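Local coordinates for protein putative alpha-ketoglutarate-dependent taurine dioxygenase (Burkholderia xenovorans, PDB 5HSX) that probably acts as an iron(II)- and 2-oxoglutarate-dependent dioxygenase of the TauD/TfdA family, at residues Asn154-Tyr159 with Glu215-Val220; Arg208-Thr213 with Asn268-His273. All coordinates share one frame; numbering follows the deposited sequence.

Interaction 1 (Asn154-Tyr159 with Glu215-Val220); sequences NLVAAY and ERALYV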
loop_
_atom_site.group_PDB
_atom_site.type_symbol
_atom_site.label_atom_id
_atom_site.label_comp_id
_atom_site.label_asym_id
_atom_site.label_seq_id
_atom_site.Cartn_x
_atom_site.Cartn_y
_atom_site.Cartn_z
ATOM N N ASN B 154 -4.851 2.469 -10.000
ATOM C CA ASN B 154 -5.768 3.046 -10.982
ATOM C C ASN B 154 -4.939 3.594 -12.142
ATOM O O ASN B 154 -4.331 4.658 -12.031
ATOM C CB ASN B 154 -6.604 4.130 -10.306
ATOM C CG ASN B 154 -7.581 4.799 -11.239
ATOM O OD1 ASN B 154 -7.449 4.733 -12.461
ATOM N ND2 ASN B 154 -8.569 5.469 -10.662
ATOM N N LEU B 155 -4.928 2.871 -13.272
ATOM C CA LEU B 155 -4.112 3.280 -14.416
ATOM C C LEU B 155 -4.682 4.495 -15.139
ATOM O O LEU B 155 -3.952 5.158 -15.887
ATOM C CB LEU B 155 -3.977 2.119 -15.402
ATOM C CG LEU B 155 -3.321 0.866 -14.787
ATOM C CD1 LEU B 155 -3.205 -0.225 -15.848
ATOM C CD2 LEU B 155 -1.975 1.205 -14.224
ATOM N N VAL B 156 -5.962 4.791 -14.948
ATOM C CA VAL B 156 -6.552 5.970 -15.578
ATOM C C VAL B 156 -6.138 7.225 -14.822
ATOM O O VAL B 156 -5.678 8.212 -15.414
ATOM C CB VAL B 156 -8.082 5.831 -15.642
ATOM C CG1 VAL B 156 -8.713 7.151 -16.075
ATOM C CG2 VAL B 156 -8.483 4.702 -16.613
ATOM N N ALA B 157 -6.277 7.190 -13.495
ATOM C CA ALA B 157 -5.749 8.269 -12.663
ATOM C C ALA B 157 -4.263 8.485 -12.923
ATOM O O ALA B 157 -3.803 9.633 -13.033
ATOM C CB ALA B 157 -6.004 7.963 -11.185
ATOM N N ALA B 158 -3.491 7.394 -13.023
ATOM C CA ALA B 158 -2.058 7.530 -13.260
ATOM C C ALA B 158 -1.783 8.231 -14.587
ATOM O O ALA B 158 -0.950 9.141 -14.656
ATOM C CB ALA B 158 -1.377 6.162 -13.218
ATOM N N TYR B 159 -2.483 7.830 -15.655
ATOM C CA TYR B 159 -2.325 8.528 -16.932
ATOM C C TYR B 159 -2.613 10.013 -16.779
ATOM O O TYR B 159 -1.851 10.860 -17.262
ATOM C CB TYR B 159 -3.244 7.926 -18.005
ATOM C CG TYR B 159 -3.243 8.719 -19.314
ATOM C CD1 TYR B 159 -2.237 8.532 -20.260
ATOM C CD2 TYR B 159 -4.234 9.663 -19.591
ATOM C CE1 TYR B 159 -2.213 9.255 -21.452
ATOM C CE2 TYR B 159 -4.221 10.393 -20.788
ATOM C CZ TYR B 159 -3.212 10.174 -21.713
ATOM O OH TYR B 159 -3.181 10.887 -22.892
ATOM N N GLU B 215 -12.026 6.596 -21.389
ATOM C CA GLU B 215 -10.871 7.081 -20.649
ATOM C C GLU B 215 -9.591 6.437 -21.169
ATOM O O GLU B 215 -9.605 5.370 -21.783
ATOM C CB GLU B 215 -11.027 6.788 -19.158
ATOM C CG GLU B 215 -12.231 7.457 -18.506
ATOM C CD GLU B 215 -12.602 6.820 -17.181
ATOM O OE1 GLU B 215 -12.888 5.602 -17.156
ATOM O OE2 GLU B 215 -12.589 7.530 -16.152
ATOM N N ARG B 216 -8.472 7.103 -20.912
ATOM C CA ARG B 216 -7.158 6.589 -21.277
ATOM C C ARG B 216 -6.470 6.009 -20.052
ATOM O O ARG B 216 -6.359 6.680 -19.021
ATOM C CB ARG B 216 -6.304 7.696 -21.891
ATOM C CG ARG B 216 -6.864 8.127 -23.236
ATOM C CD ARG B 216 -6.115 9.293 -23.801
ATOM N NE ARG B 216 -6.719 9.710 -25.065
ATOM C CZ ARG B 216 -6.183 10.615 -25.876
ATOM N NH1 ARG B 216 -5.030 11.189 -25.548
ATOM N NH2 ARG B 216 -6.803 10.939 -27.010
ATOM N N ALA B 217 -6.005 4.768 -20.175
ATOM C CA ALA B 217 -5.281 4.084 -19.109
ATOM C C ALA B 217 -3.807 3.980 -19.461
ATOM O O ALA B 217 -3.458 3.658 -20.597
ATOM C CB ALA B 217 -5.845 2.677 -18.875
ATOM N N LEU B 218 -2.943 4.212 -18.469
ATOM C CA LEU B 218 -1.503 4.034 -18.643
ATOM C C LEU B 218 -1.226 2.534 -18.559
ATOM O O LEU B 218 -1.110 1.962 -17.471
ATOM C CB LEU B 218 -0.739 4.844 -17.592
ATOM C CG LEU B 218 0.785 4.934 -17.662
ATOM C CD1 LEU B 218 1.228 5.404 -19.041
ATOM C CD2 LEU B 218 1.306 5.884 -16.568
ATOM N N TYR B 219 -1.150 1.887 -19.725
ATOM C CA TYR B 219 -1.296 0.432 -19.843
ATOM C C TYR B 219 0.076 -0.237 -19.763
ATOM O O TYR B 219 0.549 -0.869 -20.702
ATOM C CB TYR B 219 -1.999 0.108 -21.161
ATOM C CG TYR B 219 -2.674 -1.244 -21.254
ATOM C CD1 TYR B 219 -3.735 -1.568 -20.421
ATOM C CD2 TYR B 219 -2.281 -2.174 -22.213
ATOM C CE1 TYR B 219 -4.381 -2.801 -20.519
ATOM C CE2 TYR B 219 -2.917 -3.409 -22.319
ATOM C CZ TYR B 219 -3.968 -3.715 -21.471
ATOM O OH TYR B 219 -4.620 -4.931 -21.583
ATOM N N VAL B 220 0.713 -0.116 -18.592
ATOM C CA VAL B 220 2.142 -0.393 -18.483
ATOM C C VAL B 220 2.445 -1.666 -17.694
ATOM O O VAL B 220 3.609 -1.896 -17.354
ATOM C CB VAL B 220 2.912 0.802 -17.889
ATOM C CG1 VAL B 220 2.906 1.987 -18.860
ATOM C CG2 VAL B 220 2.340 1.219 -16.523
#
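Tyr159 lies against Arg216, and Leu218 packs against the first turn of helix 155-161. Strand 216-218 runs across that turn at a right angle, with the two short axes 5.6 Å apart.

In Tyr159, chi1 (173°) sets CG anti to the backbone N, close to Arg216 CB. Arg216 CB packs on one face of the ring, offset toward the rim. It lies 3.8 Å from the centroid of the Tyr159 ring, a CH-pi contact. The arginine chain is extended from CG to NE, and its CD passes close to CZ and OH of the tyrosine. At the end, Arg216 NH1 donates to Tyr159 OH over a long 3.3 Å. The hydroxyl lies in the guanidinium plane, which is turned 63° from the ring. Asp171 is the stronger partner of both groups: it bonds Tyr159 OH and forms a salt bridge with Arg216 NH1.

Leu218 joins the helix through its backbone. Leu218 N donates to Leu155 O at 2.9 Å, almost straight at 178°. Leu155 O also accepts from Tyr159 N, and the two donors come from opposite faces of the carbonyl plane. The side chain of Leu218 packs CB to CB against Tyr159 at 4.0 Å, and its CD2 reaches Ala158 CB. Leu155 lays CB, CD1 and CD2 against Leu218 O. Leu155 CB and Val156 CG2 touch Ala217 CB, and Val156 CG1 meets Glu215 CB. Val156 CA also makes a CA-H...O contact with Arg216 O.

Asn154 caps the helix, its OD1 accepting from Ala157 N at 2.9 Å. The interface is buried and mostly apolar. One shared carbonyl, Leu155 O, bonds both helix and strand, and a polar edge forms where Tyr159 and Arg216 meet the carboxylate of Asp171.

Interaction 2 (Arg208-Thr213 with Asn268-His273); sequences RVHPET and NRATAH. With NA (sodium ion), chain M.
Arg269 reaches Glu212 with both terminal nitrogens, and both meet the same oxygen. Arg269 NH2 donates to Glu212 OE2 at 2.9 Å, and Arg269 NH1 to that OE2 at 3.1 Å. The oxygen lies in the guanidinium plane. NH1 meets the anti lone pair of Glu212 OE2, the one turned away from OE1, while NH2 approaches from above the carboxylate plane. Arg51 forms a second salt bridge to this oxygen.

His210 CE1 lies over one face of the Arg269 guanidinium, 3.2 Å from Arg269 NH2, and the two planes are 57° apart. Pro211 CG touches Arg269 NH1. Farther back, Arg269 CG sits over a face of the Arg208 guanidinium, 3.6 Å from Arg208 NH1. The two guanidinium planes are 85° apart. The chain of Arg269 bends at chi3 (-63°), where NE turns off the line of the carbons before it.

The next shell fixes these groups. Asp267 accepts from His210 NE2 through one oxygen and forms a salt bridge to Arg269 NE through the other. His210 ND1 accepts from Glu212 N, at 3.1 Å and near the ring plane, and from Thr213 N, well out of it. A water donates to Arg208 O and to Arg269 O, 2.8 Å from the latter, and bridges the two backbones.

Strand 271-274 carries His273, which does not touch 208-213. His273 NE2 binds the sodium ion at 2.2 Å. His123, Asp125, Asn323 O and two waters complete the site. The two histidines and Asp125, here holding sodium, are consistent with the iron-binding HxD...H facial triad of this family.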
loop_
_atom_site.group_PDB
_atom_site.type_symbol
_atom_site.label_atom_id
_atom_site.label_comp_id
_atom_site.label_asym_id
_atom_site.label_seq_id
_atom_site.Cartn_x
_atom_site.Cartn_y
_atom_site.Cartn_z
ATOM N N ARG B 208 -4.058 2.791 -23.330
ATOM C CA ARG B 208 -5.217 2.033 -23.790
ATOM C C ARG B 208 -6.486 2.855 -23.610
ATOM O O ARG B 208 -6.796 3.291 -22.496
ATOM C CB ARG B 208 -5.363 0.703 -23.042
ATOM C CG ARG B 208 -6.594 -0.058 -23.548
ATOM C CD ARG B 208 -6.794 -1.454 -22.920
ATOM N NE ARG B 208 -7.937 -2.087 -23.589
ATOM C CZ ARG B 208 -8.360 -3.334 -23.383
ATOM N NH1 ARG B 208 -7.734 -4.118 -22.514
ATOM N NH2 ARG B 208 -9.418 -3.788 -24.052
ATOM N N VAL B 209 -7.236 3.025 -24.698
ATOM C CA VAL B 209 -8.501 3.751 -24.634
ATOM C C VAL B 209 -9.604 2.808 -24.171
ATOM O O VAL B 209 -9.931 1.832 -24.855
ATOM C CB VAL B 209 -8.843 4.378 -25.990
ATOM C CG1 VAL B 209 -10.155 5.116 -25.879
ATOM C CG2 VAL B 209 -7.710 5.310 -26.416
ATOM N N HIS B 210 -10.211 3.125 -23.032
ATOM C CA HIS B 210 -11.195 2.228 -22.431
ATOM C C HIS B 210 -12.422 2.102 -23.333
ATOM O O HIS B 210 -13.020 3.120 -23.714
ATOM C CB HIS B 210 -11.587 2.744 -21.045
ATOM C CG HIS B 210 -12.321 1.743 -20.210
ATOM N ND1 HIS B 210 -13.601 1.329 -20.497
ATOM C CD2 HIS B 210 -11.952 1.081 -19.083
ATOM C CE1 HIS B 210 -13.988 0.446 -19.592
ATOM N NE2 HIS B 210 -13.010 0.286 -18.716
ATOM N N PRO B 211 -12.835 0.882 -23.698
ATOM C CA PRO B 211 -13.914 0.745 -24.693
ATOM C C PRO B 211 -15.307 1.101 -24.186
ATOM O O PRO B 211 -16.212 1.270 -25.013
ATOM C CB PRO B 211 -13.840 -0.735 -25.100
ATOM C CG PRO B 211 -13.195 -1.411 -23.961
ATOM C CD PRO B 211 -12.225 -0.417 -23.355
ATOM N N GLU B 212 -15.527 1.209 -22.878
ATOM C CA GLU B 212 -16.839 1.595 -22.370
ATOM C C GLU B 212 -16.892 3.031 -21.864
ATOM O O GLU B 212 -17.943 3.665 -21.949
ATOM C CB GLU B 212 -17.284 0.652 -21.247
ATOM C CG GLU B 212 -17.535 -0.778 -21.696
ATOM C CD GLU B 212 -18.116 -1.650 -20.588
ATOM O OE1 GLU B 212 -19.292 -1.452 -20.208
ATOM O OE2 GLU B 212 -17.389 -2.531 -20.090
ATOM N N THR B 213 -15.794 3.568 -21.335
ATOM C CA THR B 213 -15.815 4.918 -20.789
ATOM C C THR B 213 -15.084 5.936 -21.647
ATOM O O THR B 213 -15.280 7.141 -21.448
ATOM C CB THR B 213 -15.186 4.949 -19.388
ATOM O OG1 THR B 213 -13.776 4.737 -19.513
ATOM C CG2 THR B 213 -15.788 3.865 -18.493
ATOM N N ASN B 268 -9.675 -5.002 -15.549
ATOM C CA ASN B 268 -8.300 -5.100 -16.036
ATOM C C ASN B 268 -7.961 -4.076 -17.107
ATOM O O ASN B 268 -6.784 -3.924 -17.444
ATOM C CB ASN B 268 -8.043 -6.482 -16.620
ATOM C CG ASN B 268 -7.872 -7.529 -15.574
ATOM O OD1 ASN B 268 -7.034 -7.397 -14.674
ATOM N ND2 ASN B 268 -8.660 -8.597 -15.678
ATOM N N ARG B 269 -8.943 -3.408 -17.690
ATOM C CA ARG B 269 -8.608 -2.388 -18.662
ATOM C C ARG B 269 -8.151 -1.092 -18.011
ATOM O O ARG B 269 -7.619 -0.223 -18.712
ATOM C CB ARG B 269 -9.814 -2.140 -19.569
ATOM C CG ARG B 269 -10.328 -3.444 -20.169
ATOM C CD ARG B 269 -11.713 -3.296 -20.731
ATOM N NE ARG B 269 -12.673 -2.967 -19.687
ATOM C CZ ARG B 269 -13.989 -2.906 -19.881
ATOM N NH1 ARG B 269 -14.507 -3.177 -21.076
ATOM N NH2 ARG B 269 -14.787 -2.581 -18.874
ATOM N N ALA B 270 -8.325 -0.955 -16.691
ATOM C CA ALA B 270 -8.014 0.280 -15.987
ATOM C C ALA B 270 -7.181 0.065 -14.730
ATOM O O ALA B 270 -6.997 1.018 -13.967
ATOM C CB ALA B 270 -9.302 1.023 -15.611
ATOM N N THR B 271 -6.682 -1.148 -14.485
ATOM C CA THR B 271 -5.969 -1.421 -13.241
ATOM C C THR B 271 -4.763 -2.299 -13.505
ATOM O O THR B 271 -4.695 -3.036 -14.495
ATOM C CB THR B 271 -6.840 -2.135 -12.183
ATOM O OG1 THR B 271 -7.284 -3.408 -12.694
ATOM C CG2 THR B 271 -8.046 -1.278 -11.784
ATOM N N ALA B 272 -3.814 -2.222 -12.581
ATOM C CA ALA B 272 -2.892 -3.314 -12.319
ATOM C C ALA B 272 -3.047 -3.697 -10.857
ATOM O O ALA B 272 -3.623 -2.946 -10.061
ATOM C CB ALA B 272 -1.431 -2.938 -12.621
ATOM N N HIS B 273 -2.553 -4.883 -10.498
ATOM C CA HIS B 273 -2.707 -5.330 -9.126
ATOM C C HIS B 273 -1.450 -6.054 -8.678
ATOM O O HIS B 273 -0.567 -6.386 -9.471
ATOM C CB HIS B 273 -3.949 -6.217 -8.938
ATOM C CG HIS B 273 -3.943 -7.462 -9.767
ATOM N ND1 HIS B 273 -4.367 -7.484 -11.081
ATOM C CD2 HIS B 273 -3.582 -8.731 -9.467
ATOM C CE1 HIS B 273 -4.254 -8.712 -11.555
ATOM N NE2 HIS B 273 -3.780 -9.487 -10.598
HETATM NA NA NA M . -2.676 -11.171 -11.580
HETATM O O HOH W 1 -8.504 1.192 -20.967
HETATM O O HOH W 2 -2.230 -11.892 -9.322
HETATM O O HOH W 3 -4.600 -12.320 -11.447
#

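Overall arrangement
Interactions 1 and 2 lie side by side, their centres about 7 Å apart. Strands 200-209 and 216-218 are antiparallel neighbours in one sheet and join them. Ala217 N lies 2.9 Å from Arg208 O, and Glu215 O lies 2.6 Å from His210 N, both probable hydrogen bonds. Ala217 CB also packs on Arg269 O at 3.4 Å. Two further links cross between the contacts: a backbone hydrogen bond joins Leu155 of 154-159 to Ala270 of 268-273, and Glu215 OE1 bonds Thr213 OG1. Interaction 2 holds the metal ligand His273. The Leu155 side chain of interaction 1 is about 12 Å from the sodium ion, so it makes no direct contact with it.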